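Local coordinates for protein lipase (Rhizopus chinensis, PDB 6A0W) that probably hydrolyses ester bonds of lipids such as triacylglycerols, as a secreted fungal lipase of the class 3 family with an alpha/beta-hydrolase fold, at residues Thr88-Phe93 and Val105-Asn111. Coordinates in Å, arbitrary orientation, origin at the centre of the assembly. Numbering follows the deposited sequence.
Sequences TDTNGF and VTFRGTN
Build 105-108 as an extended strand and lay 90-93 antiparallel beside it, axes 4.6 Å apart at closest and 160° between their directions. Val105 points away from 88-93 and packs on helix 137-160. Thr106 and Phe93 form a hydrogen-bonded pair: Thr106 N to Phe93 O 2.9 Å, Phe93 N to Thr106 O 3.0 Å. With chi1 at p, the Phe93 ring folds over Thr106 CB, a CH-pi contact 3.6 Å from the ring centroid. Phe107 is the non-hydrogen-bonded partner of Gly92; the Phe107 ring lies on the face opposite Thr106 and Phe93, against helix 173-188 and edge-to-face with Tyr150. Arg108 pairs with Asn91 (Asn91 N to Arg108 O 2.9 Å, Arg108 N to Asn91 O 2.7 Å). Its p, t, t side chain packs one guanidinium face against Asn91 ND2 and makes a long salt bridge, Asp89 OD2 to Arg108 NH1 3.6 Å. Asn91 ND2 hydrogen-bonds Asp89 OD1 (2.9 Å), and Asn91 OD1 accepts one from Thr84 OG1. Asp89 (phi 48°) and Thr90 form a G1 bulge facing Ser85 of strand 78-85. Past Arg108 direct backbone hydrogen bonds stop, though Gly109 CA stays 4.3 Å from Thr90 CA; water bridges Thr88 O (2.6 Å) and Thr110 N (3.0 Å). Another water lies 2.7 Å from Asn111 OD1. This antiparallel hairpin, 90-97 with 102-108, adjoins parallel strand 165-171 in the central sheet of an alpha/beta-hydrolase fold.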
loop_
_atom_site.group_PDB
_atom_site.type_symbol
_atom_site.label_atom_id
_atom_site.label_comp_id
_atom_site.label_asym_id
_atom_site.label_seq_id
_atom_site.Cartn_x
_atom_site.Cartn_y
_atom_site.Cartn_z
ATOM N N THR A 88 7.900 -11.161 -11.319
ATOM C CA THR A 88 6.577 -10.952 -10.669
ATOM C C THR A 88 5.893 -9.693 -11.192
ATOM O O THR A 88 4.868 -9.230 -10.655
ATOM C CB THR A 88 6.716 -10.800 -9.124
ATOM O OG1 THR A 88 7.650 -9.757 -8.814
ATOM C CG2 THR A 88 7.148 -12.115 -8.475
ATOM N N ASP A 89 6.438 -9.135 -12.269
ATOM C CA ASP A 89 5.949 -7.848 -12.784
ATOM C C ASP A 89 5.804 -6.799 -11.670
ATOM O O ASP A 89 4.798 -6.077 -11.586
ATOM C CB ASP A 89 4.631 -8.019 -13.543
ATOM C CG ASP A 89 4.342 -6.854 -14.507
ATOM O OD1 ASP A 89 5.286 -6.126 -14.910
ATOM O OD2 ASP A 89 3.139 -6.611 -14.791
ATOM N N THR A 90 6.890 -6.634 -10.914
ATOM C CA THR A 90 6.984 -5.602 -9.899
ATOM C C THR A 90 7.681 -4.409 -10.510
ATOM O O THR A 90 8.730 -4.533 -11.114
ATOM C CB THR A 90 7.725 -6.123 -8.655
ATOM O OG1 THR A 90 7.028 -7.259 -8.119
ATOM C CG2 THR A 90 7.847 -5.040 -7.601
ATOM N N ASN A 91 7.049 -3.255 -10.399
ATOM C CA ASN A 91 7.498 -2.051 -11.057
ATOM C C ASN A 91 7.463 -0.924 -10.030
ATOM O O ASN A 91 6.724 -0.986 -9.063
ATOM C CB ASN A 91 6.562 -1.702 -12.219
ATOM C CG ASN A 91 6.526 -2.774 -13.312
ATOM O OD1 ASN A 91 7.213 -2.613 -14.305
ATOM N ND2 ASN A 91 5.682 -3.814 -13.169
ATOM N N GLY A 92 8.218 0.139 -10.268
ATOM C CA GLY A 92 8.191 1.275 -9.388
ATOM C C GLY A 92 9.025 2.412 -9.898
ATOM O O GLY A 92 9.635 2.351 -10.979
ATOM N N PHE A 93 9.007 3.470 -9.117
ATOM C CA PHE A 93 9.704 4.670 -9.455
ATOM C C PHE A 93 10.062 5.478 -8.222
ATOM O O PHE A 93 9.476 5.298 -7.162
ATOM C CB PHE A 93 8.893 5.517 -10.442
ATOM C CG PHE A 93 7.588 6.050 -9.905
ATOM C CD1 PHE A 93 7.550 7.259 -9.223
ATOM C CD2 PHE A 93 6.386 5.502 -10.320
ATOM C CE1 PHE A 93 6.343 7.778 -8.781
ATOM C CE2 PHE A 93 5.166 6.034 -9.913
ATOM C CZ PHE A 93 5.145 7.193 -9.160
ATOM N N VAL A 105 8.658 7.210 -3.225
ATOM C CA VAL A 105 9.077 5.850 -3.626
ATOM C C VAL A 105 7.758 5.136 -3.892
ATOM O O VAL A 105 7.025 4.968 -2.956
ATOM C CB VAL A 105 9.907 5.145 -2.543
ATOM C CG1 VAL A 105 10.343 3.781 -3.014
ATOM C CG2 VAL A 105 11.109 5.973 -2.139
ATOM N N THR A 106 7.474 4.771 -5.113
ATOM C CA THR A 106 6.163 4.169 -5.449
ATOM C C THR A 106 6.334 2.783 -6.071
ATOM O O THR A 106 7.198 2.642 -6.912
ATOM C CB THR A 106 5.396 5.097 -6.401
ATOM O OG1 THR A 106 5.325 6.405 -5.852
ATOM C CG2 THR A 106 4.009 4.599 -6.714
ATOM N N PHE A 107 5.494 1.834 -5.705
ATOM C CA PHE A 107 5.577 0.469 -6.270
ATOM C C PHE A 107 4.212 -0.051 -6.724
ATOM O O PHE A 107 3.172 0.419 -6.300
ATOM C CB PHE A 107 6.050 -0.537 -5.223
ATOM C CG PHE A 107 7.377 -0.247 -4.579
ATOM C CD1 PHE A 107 7.459 0.536 -3.444
ATOM C CD2 PHE A 107 8.542 -0.771 -5.097
ATOM C CE1 PHE A 107 8.676 0.790 -2.841
ATOM C CE2 PHE A 107 9.757 -0.513 -4.497
ATOM C CZ PHE A 107 9.819 0.261 -3.368
ATOM N N ARG A 108 4.257 -1.008 -7.910
ATOM C CA ARG A 108 3.093 -1.907 -8.022
ATOM C C ARG A 108 3.596 -3.338 -8.176
ATOM O O ARG A 108 4.693 -3.523 -8.676
ATOM C CB ARG A 108 2.202 -1.514 -9.202
ATOM C CG ARG A 108 2.865 -1.675 -10.560
ATOM C CD ARG A 108 1.997 -1.240 -11.730
ATOM N NE ARG A 108 2.669 -1.435 -13.012
ATOM C CZ ARG A 108 2.623 -2.559 -13.713
ATOM N NH1 ARG A 108 1.932 -3.598 -13.261
ATOM N NH2 ARG A 108 3.265 -2.649 -14.871
ATOM N N GLY A 109 2.674 -4.175 -8.181
ATOM C CA GLY A 109 2.860 -5.563 -8.611
ATOM C C GLY A 109 2.068 -5.777 -9.886
ATOM O O GLY A 109 1.836 -4.820 -10.595
ATOM N N THR A 110 1.633 -6.975 -10.135
ATOM C CA THR A 110 0.876 -7.280 -11.365
ATOM C C THR A 110 -0.494 -6.601 -11.362
ATOM O O THR A 110 -1.102 -6.520 -10.320
ATOM C CB THR A 110 0.665 -8.788 -11.487
ATOM O OG1 THR A 110 -0.171 -9.005 -12.610
ATOM C CG2 THR A 110 0.044 -9.404 -10.258
ATOM N N ASN A 111 -0.926 -6.165 -12.521
ATOM C CA ASN A 111 -2.261 -5.610 -12.736
ATOM C C ASN A 111 -3.238 -6.728 -13.054
ATOM O O ASN A 111 -4.392 -6.455 -13.327
ATOM C CB ASN A 111 -2.288 -4.567 -13.867
ATOM C CG ASN A 111 -1.568 -5.011 -15.152
ATOM O OD1 ASN A 111 -0.638 -5.856 -15.137
ATOM N ND2 ASN A 111 -1.848 -4.273 -16.241
HETATM O O HOH W 1 3.293 -8.964 -8.633
HETATM O O HOH W 2 1.286 -8.548 -14.799
HETATM O O HOH W 3 1.007 -6.766 -17.110
#